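Local coordinates for uncharacterized protein VP1736 (Vibrio parahaemolyticus, PDB 3LXQ) that is of unknown function but carries a sulfatase-family domain of the alkaline phosphatase clan, an alpha/beta fold built round a central mixed sheet, at residues A[89-94]-A[222-227]; A[114-119]-A[288-293]; A[143-148]-A[361-366]; A[325-330]-A[348-353]; A[393-398]-A[422-427]. All blocks are in the same frame, centred on the assembly; numbering follows the deposited sequence.

Contact 1. Residues A[89-94]-A[222-227]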
# COMPACT_ATOMS: atom_id res chain seq x y z
N VAL A 89 -9.79 -1.22 -8.42
CA VAL A 89 -8.57 -1.63 -9.10
C VAL A 89 -7.38 -1.00 -8.37
O VAL A 89 -7.29 0.23 -8.27
CB VAL A 89 -8.60 -1.24 -10.61
CG1 VAL A 89 -7.23 -1.36 -11.24
CG2 VAL A 89 -9.61 -2.11 -11.36
N ILE A 90 -6.52 -1.86 -7.84
CA ILE A 90 -5.28 -1.42 -7.22
C ILE A 90 -4.10 -1.69 -8.17
O ILE A 90 -3.84 -2.84 -8.53
CB ILE A 90 -5.04 -2.14 -5.86
CG1 ILE A 90 -6.14 -1.77 -4.85
CG2 ILE A 90 -3.64 -1.79 -5.29
CD1 ILE A 90 -6.11 -2.61 -3.54
N LEU A 91 -3.39 -0.64 -8.56
CA LEU A 91 -2.29 -0.76 -9.50
C LEU A 91 -1.02 -0.53 -8.70
O LEU A 91 -0.55 0.60 -8.58
CB LEU A 91 -2.40 0.25 -10.64
CG LEU A 91 -3.71 0.25 -11.44
CD1 LEU A 91 -3.79 1.44 -12.41
CD2 LEU A 91 -3.90 -1.07 -12.17
N LEU A 92 -0.51 -1.62 -8.13
CA LEU A 92 0.65 -1.58 -7.23
C LEU A 92 1.95 -1.44 -8.02
O LEU A 92 2.22 -2.21 -8.95
CB LEU A 92 0.65 -2.79 -6.28
CG LEU A 92 1.70 -2.86 -5.15
CD1 LEU A 92 1.58 -1.73 -4.18
CD2 LEU A 92 1.63 -4.19 -4.40
N GLN A 93 2.74 -0.45 -7.65
CA GLN A 93 3.89 -0.06 -8.44
C GLN A 93 5.16 -0.52 -7.76
O GLN A 93 5.57 0.04 -6.73
CB GLN A 93 3.91 1.45 -8.66
CG GLN A 93 2.63 2.01 -9.25
CD GLN A 93 2.37 1.50 -10.66
OE1 GLN A 93 3.27 1.49 -11.48
NE2 GLN A 93 1.14 1.06 -10.93
N GLU A 94 5.77 -1.56 -8.33
CA GLU A 94 7.04 -2.09 -7.83
C GLU A 94 8.11 -1.02 -7.71
O GLU A 94 8.50 -0.40 -8.70
CB GLU A 94 7.56 -3.21 -8.75
CG GLU A 94 8.98 -3.71 -8.39
CD GLU A 94 9.05 -4.26 -6.98
OE1 GLU A 94 9.91 -3.82 -6.19
OE2 GLU A 94 8.22 -5.13 -6.66
N ASP A 222 2.39 -5.21 -21.31
CA ASP A 222 1.65 -6.47 -21.47
C ASP A 222 0.77 -6.75 -20.26
O ASP A 222 -0.38 -7.20 -20.40
CB ASP A 222 2.58 -7.66 -21.76
CG ASP A 222 3.36 -7.49 -23.06
OD1 ASP A 222 2.73 -7.30 -24.14
OD2 ASP A 222 4.60 -7.53 -22.99
N LEU A 223 1.30 -6.49 -19.07
CA LEU A 223 0.52 -6.59 -17.83
C LEU A 223 -0.74 -5.72 -17.90
O LEU A 223 -1.83 -6.18 -17.58
CB LEU A 223 1.36 -6.12 -16.63
CG LEU A 223 0.67 -6.07 -15.26
CD1 LEU A 223 0.44 -7.47 -14.69
CD2 LEU A 223 1.52 -5.25 -14.31
N TYR A 224 -0.54 -4.49 -18.35
CA TYR A 224 -1.59 -3.49 -18.40
C TYR A 224 -2.58 -3.72 -19.54
O TYR A 224 -3.75 -3.33 -19.42
CB TYR A 224 -0.97 -2.09 -18.50
CG TYR A 224 -0.38 -1.53 -17.21
CD1 TYR A 224 -1.04 -1.67 -15.97
CD2 TYR A 224 0.81 -0.81 -17.23
CE1 TYR A 224 -0.50 -1.12 -14.80
CE2 TYR A 224 1.35 -0.26 -16.07
CZ TYR A 224 0.70 -0.41 -14.87
OH TYR A 224 1.27 0.15 -13.75
N ASN A 225 -2.14 -4.34 -20.64
CA ASN A 225 -3.08 -4.77 -21.70
C ASN A 225 -3.97 -5.89 -21.15
O ASN A 225 -5.17 -5.92 -21.41
CB ASN A 225 -2.37 -5.26 -22.97
CG ASN A 225 -1.52 -4.18 -23.65
OD1 ASN A 225 -0.45 -4.49 -24.20
ND2 ASN A 225 -1.98 -2.94 -23.64
N LYS A 226 -3.36 -6.78 -20.37
CA LYS A 226 -4.04 -7.92 -19.77
C LYS A 226 -5.07 -7.45 -18.76
O LYS A 226 -6.14 -8.05 -18.64
CB LYS A 226 -3.04 -8.83 -19.05
CG LYS A 226 -3.63 -10.18 -18.60
CD LYS A 226 -4.21 -10.91 -19.82
CE LYS A 226 -4.36 -12.41 -19.60
NZ LYS A 226 -5.15 -13.01 -20.73
N ALA A 227 -4.72 -6.40 -18.03
CA ALA A 227 -5.61 -5.83 -17.03
C ALA A 227 -6.85 -5.31 -17.75
O ALA A 227 -7.96 -5.81 -17.52
CB ALA A 227 -4.90 -4.72 -16.28

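Contact 2. Residues A[114-119]-A[288-293]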
# COMPACT_ATOMS: atom_id res chain seq x y z
N ASP A 114 2.54 12.06 -13.51
CA ASP A 114 2.48 13.47 -13.13
C ASP A 114 1.22 14.15 -13.64
O ASP A 114 0.59 14.93 -12.92
CB ASP A 114 3.69 14.23 -13.70
CG ASP A 114 4.97 13.95 -12.95
OD1 ASP A 114 4.98 13.10 -12.01
OD2 ASP A 114 5.98 14.59 -13.30
N GLU A 115 0.88 13.86 -14.89
CA GLU A 115 -0.29 14.41 -15.56
C GLU A 115 -1.56 13.87 -14.92
O GLU A 115 -2.48 14.64 -14.62
CB GLU A 115 -0.25 14.05 -17.05
CG GLU A 115 -1.26 14.81 -17.89
CD GLU A 115 -0.88 16.26 -18.08
OE1 GLU A 115 -0.73 16.99 -17.07
OE2 GLU A 115 -0.74 16.69 -19.25
N LEU A 116 -1.60 12.56 -14.69
CA LEU A 116 -2.73 11.89 -14.04
C LEU A 116 -2.94 12.35 -12.59
O LEU A 116 -4.06 12.28 -12.05
CB LEU A 116 -2.53 10.38 -14.08
CG LEU A 116 -2.60 9.71 -15.46
CD1 LEU A 116 -1.82 8.41 -15.45
CD2 LEU A 116 -4.05 9.50 -15.88
N MSE A 117 -1.86 12.82 -11.97
CA MSE A 117 -1.88 13.34 -10.60
C MSE A 117 -2.77 14.56 -10.47
O MSE A 117 -3.49 14.70 -9.49
CB MSE A 117 -0.47 13.70 -10.14
CG MSE A 117 0.46 12.52 -9.94
SE MSE A 117 0.58 11.96 -8.08
CE MSE A 117 -1.18 11.27 -7.81
N GLN A 118 -2.70 15.43 -11.47
CA GLN A 118 -3.53 16.63 -11.52
C GLN A 118 -4.99 16.25 -11.67
O GLN A 118 -5.88 16.99 -11.26
CB GLN A 118 -3.11 17.56 -12.67
CG GLN A 118 -1.60 17.83 -12.82
CD GLN A 118 -0.89 18.15 -11.50
OE1 GLN A 118 -1.44 18.80 -10.61
NE2 GLN A 118 0.36 17.70 -11.38
N GLU A 119 -5.24 15.08 -12.26
CA GLU A 119 -6.59 14.64 -12.57
C GLU A 119 -7.31 13.96 -11.40
O GLU A 119 -8.47 13.57 -11.53
CB GLU A 119 -6.59 13.74 -13.81
CG GLU A 119 -6.24 14.49 -15.10
CD GLU A 119 -5.91 13.57 -16.27
OE1 GLU A 119 -4.99 13.92 -17.04
OE2 GLU A 119 -6.57 12.52 -16.42
N LYS A 288 -6.34 3.67 -22.41
CA LYS A 288 -7.32 2.65 -22.70
C LYS A 288 -8.44 2.70 -21.68
O LYS A 288 -9.61 2.64 -22.04
CB LYS A 288 -6.65 1.26 -22.69
CG LYS A 288 -5.49 1.15 -23.68
CD LYS A 288 -5.37 -0.23 -24.31
CE LYS A 288 -4.91 -1.29 -23.31
NZ LYS A 288 -5.11 -2.66 -23.86
N ALA A 289 -8.07 2.86 -20.41
CA ALA A 289 -9.02 2.88 -19.30
C ALA A 289 -10.09 3.96 -19.45
O ALA A 289 -11.27 3.74 -19.15
CB ALA A 289 -8.27 3.04 -17.97
N LYS A 290 -9.67 5.13 -19.92
CA LYS A 290 -10.55 6.29 -20.02
C LYS A 290 -11.56 6.18 -21.16
O LYS A 290 -12.55 6.91 -21.18
CB LYS A 290 -9.72 7.56 -20.17
CG LYS A 290 -9.03 8.01 -18.90
CD LYS A 290 -8.07 9.13 -19.23
CE LYS A 290 -7.58 9.84 -18.00
NZ LYS A 290 -6.44 10.75 -18.34
N LYS A 291 -11.31 5.28 -22.11
CA LYS A 291 -12.27 5.03 -23.20
C LYS A 291 -12.89 3.63 -23.06
O LYS A 291 -13.37 3.06 -24.04
CB LYS A 291 -11.60 5.21 -24.56
N SER A 292 -12.89 3.11 -21.83
CA SER A 292 -13.30 1.74 -21.54
C SER A 292 -14.75 1.64 -21.05
O SER A 292 -15.39 2.65 -20.76
CB SER A 292 -12.38 1.13 -20.48
OG SER A 292 -12.61 1.73 -19.21
N SER A 293 -15.25 0.41 -20.93
CA SER A 293 -16.62 0.17 -20.49
C SER A 293 -16.73 0.04 -18.97
O SER A 293 -17.83 -0.02 -18.42
CB SER A 293 -17.23 -1.06 -21.18
OG SER A 293 -17.13 -2.23 -20.37

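Contact 3. Residues A[143-148]-A[361-366]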
# COMPACT_ATOMS: atom_id res chain seq x y z
N GLY A 143 -4.14 -4.08 5.42
CA GLY A 143 -4.11 -2.88 6.26
C GLY A 143 -3.35 -3.11 7.55
O GLY A 143 -3.33 -2.24 8.42
N PHE A 144 -2.70 -4.28 7.65
CA PHE A 144 -2.02 -4.72 8.85
C PHE A 144 -0.74 -3.94 8.97
O PHE A 144 -0.01 -3.80 7.99
CB PHE A 144 -1.71 -6.22 8.75
CG PHE A 144 -1.33 -6.89 10.06
CD1 PHE A 144 -2.17 -6.86 11.16
CD2 PHE A 144 -0.15 -7.62 10.14
CE1 PHE A 144 -1.82 -7.49 12.35
CE2 PHE A 144 0.21 -8.27 11.33
CZ PHE A 144 -0.63 -8.21 12.44
N PRO A 145 -0.46 -3.40 10.17
CA PRO A 145 0.76 -2.63 10.40
C PRO A 145 1.98 -3.54 10.43
O PRO A 145 1.83 -4.76 10.36
CB PRO A 145 0.53 -1.99 11.79
CG PRO A 145 -0.88 -2.23 12.13
CD PRO A 145 -1.31 -3.43 11.37
N PRO A 146 3.17 -2.96 10.50
CA PRO A 146 4.44 -3.68 10.37
C PRO A 146 4.97 -4.26 11.68
O PRO A 146 4.55 -3.86 12.77
CB PRO A 146 5.40 -2.61 9.83
CG PRO A 146 4.85 -1.31 10.37
CD PRO A 146 3.35 -1.50 10.54
N SER A 147 5.89 -5.21 11.57
CA SER A 147 6.60 -5.76 12.72
C SER A 147 8.06 -5.88 12.32
O SER A 147 8.39 -5.61 11.16
CB SER A 147 6.01 -7.12 13.15
OG SER A 147 6.32 -8.16 12.23
N PRO A 148 8.94 -6.26 13.27
CA PRO A 148 10.33 -6.59 12.93
C PRO A 148 10.42 -7.89 12.15
O PRO A 148 11.49 -8.23 11.66
CB PRO A 148 11.00 -6.78 14.30
CG PRO A 148 10.14 -6.06 15.23
CD PRO A 148 8.75 -6.21 14.72
N PRO A 361 -11.06 -5.30 11.63
CA PRO A 361 -10.10 -4.93 12.66
C PRO A 361 -9.04 -3.92 12.19
O PRO A 361 -8.12 -3.63 12.94
CB PRO A 361 -9.46 -6.27 13.02
CG PRO A 361 -9.48 -7.03 11.75
CD PRO A 361 -10.79 -6.64 11.09
N MSE A 362 -9.18 -3.39 10.98
CA MSE A 362 -8.20 -2.42 10.44
C MSE A 362 -8.14 -1.14 11.27
O MSE A 362 -9.17 -0.54 11.58
CB MSE A 362 -8.50 -2.07 8.98
CG MSE A 362 -8.53 -3.25 8.03
SE MSE A 362 -8.50 -2.68 6.17
CE MSE A 362 -10.38 -2.18 5.96
N ILE A 363 -6.92 -0.71 11.60
CA ILE A 363 -6.74 0.51 12.36
C ILE A 363 -6.34 1.69 11.46
O ILE A 363 -6.21 2.83 11.93
CB ILE A 363 -5.74 0.33 13.53
CG1 ILE A 363 -4.33 0.03 13.01
CG2 ILE A 363 -6.24 -0.76 14.46
CD1 ILE A 363 -3.25 0.08 14.08
N GLY A 364 -6.16 1.43 10.17
CA GLY A 364 -5.92 2.48 9.19
C GLY A 364 -7.13 3.40 9.00
O GLY A 364 -8.27 2.99 9.21
N ARG A 365 -6.86 4.62 8.56
CA ARG A 365 -7.84 5.71 8.53
C ARG A 365 -8.63 5.71 7.23
O ARG A 365 -8.09 5.41 6.16
CB ARG A 365 -7.13 7.05 8.68
CG ARG A 365 -6.66 7.39 10.09
CD ARG A 365 -5.40 6.63 10.54
NE ARG A 365 -4.97 7.10 11.86
CZ ARG A 365 -4.22 8.18 12.07
NH1 ARG A 365 -3.77 8.90 11.04
NH2 ARG A 365 -3.90 8.55 13.32
N ASP A 366 -9.92 6.01 7.34
CA ASP A 366 -10.76 6.29 6.19
C ASP A 366 -10.55 7.75 5.90
O ASP A 366 -11.07 8.63 6.59
CB ASP A 366 -12.23 6.00 6.51
CG ASP A 366 -13.19 6.39 5.38
OD1 ASP A 366 -12.78 7.00 4.37
OD2 ASP A 366 -14.40 6.08 5.52
O HOH W 1 -4.69 -2.74 10.70
O HOH W 2 -5.53 -0.57 8.17

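Contact 4. Residues A[325-330]-A[348-353]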
# COMPACT_ATOMS: atom_id res chain seq x y z
N ALA A 325 0.88 8.18 -4.24
CA ALA A 325 -0.40 7.51 -4.14
C ALA A 325 -1.38 8.39 -4.84
O ALA A 325 -1.39 9.60 -4.63
CB ALA A 325 -0.81 7.30 -2.68
N LEU A 326 -2.20 7.79 -5.69
CA LEU A 326 -3.18 8.51 -6.48
C LEU A 326 -4.47 7.72 -6.53
O LEU A 326 -4.47 6.55 -6.89
CB LEU A 326 -2.65 8.71 -7.91
CG LEU A 326 -3.31 9.58 -9.00
CD1 LEU A 326 -3.87 8.71 -10.10
CD2 LEU A 326 -4.36 10.58 -8.51
N ILE A 327 -5.57 8.36 -6.15
CA ILE A 327 -6.86 7.74 -6.34
C ILE A 327 -7.55 8.52 -7.45
O ILE A 327 -7.64 9.74 -7.42
CB ILE A 327 -7.71 7.72 -5.04
CG1 ILE A 327 -7.01 6.89 -3.95
CG2 ILE A 327 -9.11 7.19 -5.33
CD1 ILE A 327 -7.72 6.91 -2.59
N ILE A 328 -7.99 7.78 -8.46
CA ILE A 328 -8.52 8.38 -9.66
C ILE A 328 -9.73 7.57 -10.12
O ILE A 328 -9.82 6.35 -9.90
CB ILE A 328 -7.42 8.50 -10.76
CG1 ILE A 328 -7.92 9.30 -11.97
CG2 ILE A 328 -6.87 7.12 -11.15
CD1 ILE A 328 -6.79 9.80 -12.89
N GLY A 329 -10.69 8.27 -10.72
CA GLY A 329 -11.90 7.64 -11.18
C GLY A 329 -12.91 8.72 -11.41
O GLY A 329 -12.76 9.84 -10.92
N LYS A 330 -13.94 8.39 -12.19
CA LYS A 330 -15.11 9.25 -12.38
C LYS A 330 -15.70 9.62 -11.02
O LYS A 330 -15.82 8.78 -10.13
CB LYS A 330 -16.15 8.54 -13.24
N PRO A 348 -9.02 0.99 4.10
CA PRO A 348 -10.23 1.63 4.67
C PRO A 348 -10.75 2.81 3.84
O PRO A 348 -11.97 2.97 3.69
CB PRO A 348 -9.77 2.13 6.07
CG PRO A 348 -8.33 1.69 6.22
CD PRO A 348 -7.96 0.79 5.11
N THR A 349 -9.84 3.61 3.29
CA THR A 349 -10.23 4.70 2.38
C THR A 349 -10.95 4.19 1.12
O THR A 349 -12.00 4.73 0.73
CB THR A 349 -9.02 5.57 2.00
OG1 THR A 349 -8.39 6.07 3.19
CG2 THR A 349 -9.43 6.73 1.10
N LEU A 350 -10.40 3.15 0.50
CA LEU A 350 -10.92 2.64 -0.76
C LEU A 350 -12.29 1.97 -0.60
O LEU A 350 -13.19 2.20 -1.43
CB LEU A 350 -9.92 1.68 -1.42
CG LEU A 350 -8.57 2.31 -1.84
CD1 LEU A 350 -7.49 1.24 -1.97
CD2 LEU A 350 -8.69 3.14 -3.11
N LEU A 351 -12.46 1.18 0.46
CA LEU A 351 -13.76 0.58 0.77
C LEU A 351 -14.85 1.64 0.92
O LEU A 351 -16.00 1.46 0.49
CB LEU A 351 -13.71 -0.25 2.05
CG LEU A 351 -12.98 -1.59 2.05
CD1 LEU A 351 -13.19 -2.26 3.39
CD2 LEU A 351 -13.42 -2.52 0.91
N SER A 352 -14.46 2.75 1.54
CA SER A 352 -15.37 3.85 1.78
C SER A 352 -15.75 4.50 0.47
O SER A 352 -16.91 4.87 0.27
CB SER A 352 -14.73 4.86 2.74
OG SER A 352 -15.67 5.79 3.26
N LEU A 353 -14.78 4.62 -0.44
CA LEU A 353 -15.02 5.22 -1.76
C LEU A 353 -15.87 4.36 -2.69
O LEU A 353 -16.60 4.88 -3.54
CB LEU A 353 -13.69 5.55 -2.46
CG LEU A 353 -13.00 6.83 -1.99
CD1 LEU A 353 -11.53 6.85 -2.41
CD2 LEU A 353 -13.74 8.06 -2.51

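Contact 5. Residues A[393-398]-A[422-427]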
# COMPACT_ATOMS: atom_id res chain seq x y z
N ASN A 393 6.70 15.51 15.60
CA ASN A 393 7.78 14.69 16.12
C ASN A 393 8.00 13.45 15.26
O ASN A 393 7.14 13.04 14.47
CB ASN A 393 7.47 14.29 17.57
CG ASN A 393 6.01 13.90 17.76
OD1 ASN A 393 5.52 12.97 17.13
ND2 ASN A 393 5.30 14.64 18.62
N LEU A 394 9.18 12.86 15.43
CA LEU A 394 9.48 11.55 14.88
C LEU A 394 10.16 10.72 15.95
O LEU A 394 11.20 11.13 16.50
CB LEU A 394 10.37 11.66 13.64
CG LEU A 394 11.12 10.42 13.15
CD1 LEU A 394 10.19 9.40 12.50
CD2 LEU A 394 12.22 10.85 12.19
N VAL A 395 9.59 9.56 16.23
CA VAL A 395 10.14 8.62 17.20
C VAL A 395 10.58 7.35 16.51
O VAL A 395 9.81 6.72 15.78
CB VAL A 395 9.14 8.26 18.32
CG1 VAL A 395 9.72 7.17 19.22
CG2 VAL A 395 8.76 9.50 19.13
N VAL A 396 11.83 6.98 16.76
CA VAL A 396 12.40 5.75 16.24
C VAL A 396 12.82 4.81 17.37
O VAL A 396 13.56 5.19 18.28
CB VAL A 396 13.59 6.04 15.31
CG1 VAL A 396 14.26 4.74 14.88
CG2 VAL A 396 13.12 6.83 14.08
N LEU A 397 12.33 3.57 17.29
CA LEU A 397 12.64 2.52 18.26
C LEU A 397 13.56 1.49 17.60
O LEU A 397 13.27 0.99 16.51
CB LEU A 397 11.35 1.82 18.71
CG LEU A 397 10.18 2.69 19.16
CD1 LEU A 397 9.02 1.80 19.55
CD2 LEU A 397 10.60 3.60 20.33
N SER A 398 14.67 1.19 18.27
CA SER A 398 15.61 0.20 17.76
C SER A 398 15.87 -0.90 18.81
O SER A 398 15.52 -0.73 20.00
CB SER A 398 16.91 0.90 17.34
OG SER A 398 17.20 2.01 18.17
N GLU A 422 6.25 11.78 27.45
CA GLU A 422 6.23 10.31 27.57
C GLU A 422 5.09 9.71 26.75
O GLU A 422 5.22 8.61 26.21
CB GLU A 422 6.10 9.90 29.04
N SER A 423 4.00 10.46 26.63
CA SER A 423 2.84 10.07 25.84
C SER A 423 3.15 9.93 24.34
O SER A 423 2.49 9.17 23.64
CB SER A 423 1.69 11.06 26.04
OG SER A 423 2.05 12.36 25.59
N VAL A 424 4.15 10.67 23.85
CA VAL A 424 4.58 10.58 22.45
C VAL A 424 5.38 9.30 22.21
O VAL A 424 5.19 8.63 21.20
CB VAL A 424 5.38 11.83 22.00
CG1 VAL A 424 5.89 11.69 20.58
CG2 VAL A 424 4.52 13.10 22.13
N ILE A 425 6.27 8.97 23.15
CA ILE A 425 7.02 7.71 23.08
C ILE A 425 6.11 6.49 23.23
O ILE A 425 6.28 5.51 22.52
CB ILE A 425 8.17 7.66 24.13
CG1 ILE A 425 9.24 8.71 23.81
CG2 ILE A 425 8.82 6.27 24.16
CD1 ILE A 425 10.36 8.81 24.87
N ASP A 426 5.14 6.57 24.13
CA ASP A 426 4.24 5.46 24.43
C ASP A 426 3.29 5.13 23.28
O ASP A 426 2.93 3.98 23.08
CB ASP A 426 3.41 5.75 25.69
CG ASP A 426 4.20 5.53 26.99
OD1 ASP A 426 5.44 5.34 26.93
OD2 ASP A 426 3.58 5.54 28.08
N ARG A 427 2.88 6.16 22.54
CA ARG A 427 2.02 5.98 21.38
C ARG A 427 2.79 5.27 20.25
O ARG A 427 2.25 4.39 19.57
CB ARG A 427 1.48 7.33 20.90
CG ARG A 427 0.69 7.24 19.59
CD ARG A 427 0.23 8.61 19.15
NE ARG A 427 1.35 9.52 18.97
CZ ARG A 427 1.23 10.84 18.83
NH1 ARG A 427 0.03 11.40 18.83
NH2 ARG A 427 2.32 11.59 18.68

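Contact 1. Residues A[89-94]-A[222-227]
Leu91, on strand 89-93, and Tyr224, on helix 222-227, mark the nearest approach of the two backbones, with CA of Leu91 and CA of Tyr224 9.3 Å apart, so the gap has to be crossed by side chains. Most of the crossing is done by Tyr224. Its CG stands beside the backbone N (chi1 -75°), and the ring carries its hydroxyl across to the strand. Waiting there is the amide of Gln93, whose chain folds at chi2 (-65°). Gln93 NE2 donates to Tyr224 OH over 3.0 Å, and the same nitrogen donates to Leu91 O at 2.9 Å, meeting that oxygen from above its carbonyl plane. Amide and phenol ring lie nearly coplanar, 16° apart. Leu91 CD2 adds an apolar touch at the ring edge, 4.3 Å from Tyr224 CE1. Helix 271-289 closes over the site, with Ser278 against Gln93 and Leu282 against Tyr224. The two bonds from NE2 fix the rotation of the amide, and the phenol oxygen accepts a hydrogen bond from a donor lying near the ring plane, at the ring edge: a buried polar link between strand and helix.

Contact 2. Residues A[114-119]-A[288-293]
Glu119 and Lys290 form a salt bridge near the surface of the chain, joining the tail of helix 111-118 to the type I turn from Ala289 to Ser292 at the C-terminal end of helix 271-289. The backbones stay well apart here: CA of Leu116 and CA of Lys290, the nearest pair, are separated by 11.3 Å. Length is supplied mainly by the lysine. Its chain runs out almost straight beyond CG, and Glu119 also extends beyond its own CG (chi2 166°), so the two charged ends meet part-way while their chains run aslant of each other. Lys290 NZ comes within 2.6 Å of Glu119 OE2 and approaches on the syn lone pair, the side that faces the other carboxylate oxygen. The bond is nevertheless one-sided, since Glu119 OE1 remains 3.7 Å from Lys290 NZ. Leu116 CD2 lies beside the lysine end, 3.7 Å from Lys290 NZ, and its apolar packing is limited to Lys290 CE, 4.1 Å from Leu116 CD2. The turn that carries Lys290 is closed by a backbone bond from Ser292 N to Ala289 O of 3.2 Å. Glu119 is only partly exposed and Lys290 is exposed, so solvent probably screens some of the attraction. On the inner side, Leu116 and Glu119 pack on Ile328 and Met117 packs on Leu326, both of strand 322-328, while Lys288 turns to helix 220-234 and forms a salt bridge with Asp228 there.

Contact 3. Residues A[143-148]-A[361-366]
Ile363 reaches Pro145 through its first two torsions: chi1 of 65° sets CG1 between the backbone N and the carbonyl carbon, and chi2 of 170° then stretches the chain so that CD1 leads. That methyl arrives 3.8 Å from Pro145 CG, with the isoleucine side chain and the proline ring crossing at about a right angle. The backbones come nearest at Gly143, whose CA is 5.9 Å from CA of Met362. The same Gly143 CA is 4.4 Å from the selenium, SE, of Met362, which is modelled as selenomethionine. No direct hydrogen bond joins the loops; two waters do the work. The water O that accepts from Ile363 N lies 2.7 Å from Gly143 O, and the water O that accepts from Gly364 N lies 2.8 Å from Gly143 O. Each amide thus has a water as acceptor, and both waters donate to the one carbonyl. Helix 422-441 lies against the apolar pair, with Phe434 touching Pro145 and Asn431 touching Ile363, while Met362 turns to Pro348 and Leu351 of helix 346-353. What results is a buried junction of two irregular loops, one after helix 133-141 and the other after strand 358-360, sealed by a small apolar contact and a water-bridged backbone in the interior of the fold.

Contact 4. Residues A[325-330]-A[348-353]
Ile327 makes every close approach between strand 325-328 and helix 348-353, to Thr349, Leu350 and Leu353. Its CG1 lies beside the backbone N (chi1 -62°), and chi2 of 175° holds the ethyl arm straight. CD1 is thereby carried to the helix while CG2 points to Leu353. The two branches divide the work. CG2 meets Leu353 CD1 at 3.8 Å, and Ile327 CD1 reaches that same leucine methyl at 3.8 Å, so the ends of the two side chains come together tip to tip. Toward the beginning of the segment, Ile327 CD1 also touches Leu350 CD2 at 3.9 Å; this leucine methyl runs slantwise past the isoleucine and comes 4.2 Å from Ile327 CG1 as well. The pattern is that of an alpha/beta domain, with the helix laid along one face of the mixed sheet: the axes of the two short segments run nearly parallel, 7° apart, and approach to 11.4 Å. Thr349 adds a third partner. Its CG2 methyl, placed beside the carbonyl carbon, turns to the strand and sits 4.1 Å from Ile327 CD1, whereas OG1, beside the backbone N, is hydrogen-bonded to Asp345 O, just before the helix begins, and also to Arg365 O and Leu367 N. The threonine thus offers its apolar branch to the sheet. Within the sheet, Ile327 is flanked by Phe123 of strand 121-127 and by Ile299 and Ile301 of strand 298-304. From the helix, Leu353 rests on Trp121 of strand 121-127.

Contact 5. Residues A[393-398]-A[422-427]
Val424 is the tight point here, its CG1 methyl pressed against the side-chain amide of Asn393 and close to Val395. That methyl, Val424 CG1, stands over the flat face of the amide, 3.6 Å from Asn393 CG, with the amide nitrogen and oxygen about equally near. Val424 CG2 is also near, 3.9 Å from Asn393 ND2. Asn393 takes up its pose because CG sits between the backbone N and the carbonyl carbon (chi1 42°), which swings the amide over the helix. The second apolar touch is Val395 CG2 to Val424 CG1 at 3.9 Å. Together they seat the first turn of helix 422-441 on strand 394-398 of the five-stranded antiparallel sheet. Away from this pair the contact slackens. Arg427 NH2 comes no nearer than 3.8 Å to Asn393 OD1, with amide and guanidinium planes turned 47° apart and no hydrogen bond formed. Further along, Leu397 of the strand and Ile425 of the helix bury some surface but stand further off, and on the outer side of the helix Ser423 is exposed while Glu422 is poorly ordered. Asn393 OD1 bonds instead with Thr390 OG1 on the neighbouring strand, and Asp426 forms a salt bridge with Lys52. Across the two segments themselves, cohesion is probably mainly van der Waals, a methyl packed on the face of an amide, with at most a weak electrostatic pull from Arg427.

In the fold
From the N terminus, strand 87-93 opens contact 1, helix 111-118 opens contact 2 and the loop at 143-148 opens contact 3. They close in the same order, at 222-227, 288-293 and 361-366, so all three long loops cross one another. Contact 4 closes the short loop between 325-330 and 348-353, within the span of contact 3. Contacts 1 and 4 reach the same mixed sheet, and helix 111-118 of contact 2 packs on its strand 322-328. Asp366 and Ser352 join contacts 3 and 4. Contact 5 closes the last loop, between 393-398 and 422-427, and belongs to the separate antiparallel sheet, yet its helix, 422-441, runs on to cover contact 3, about 18 Å away between centres.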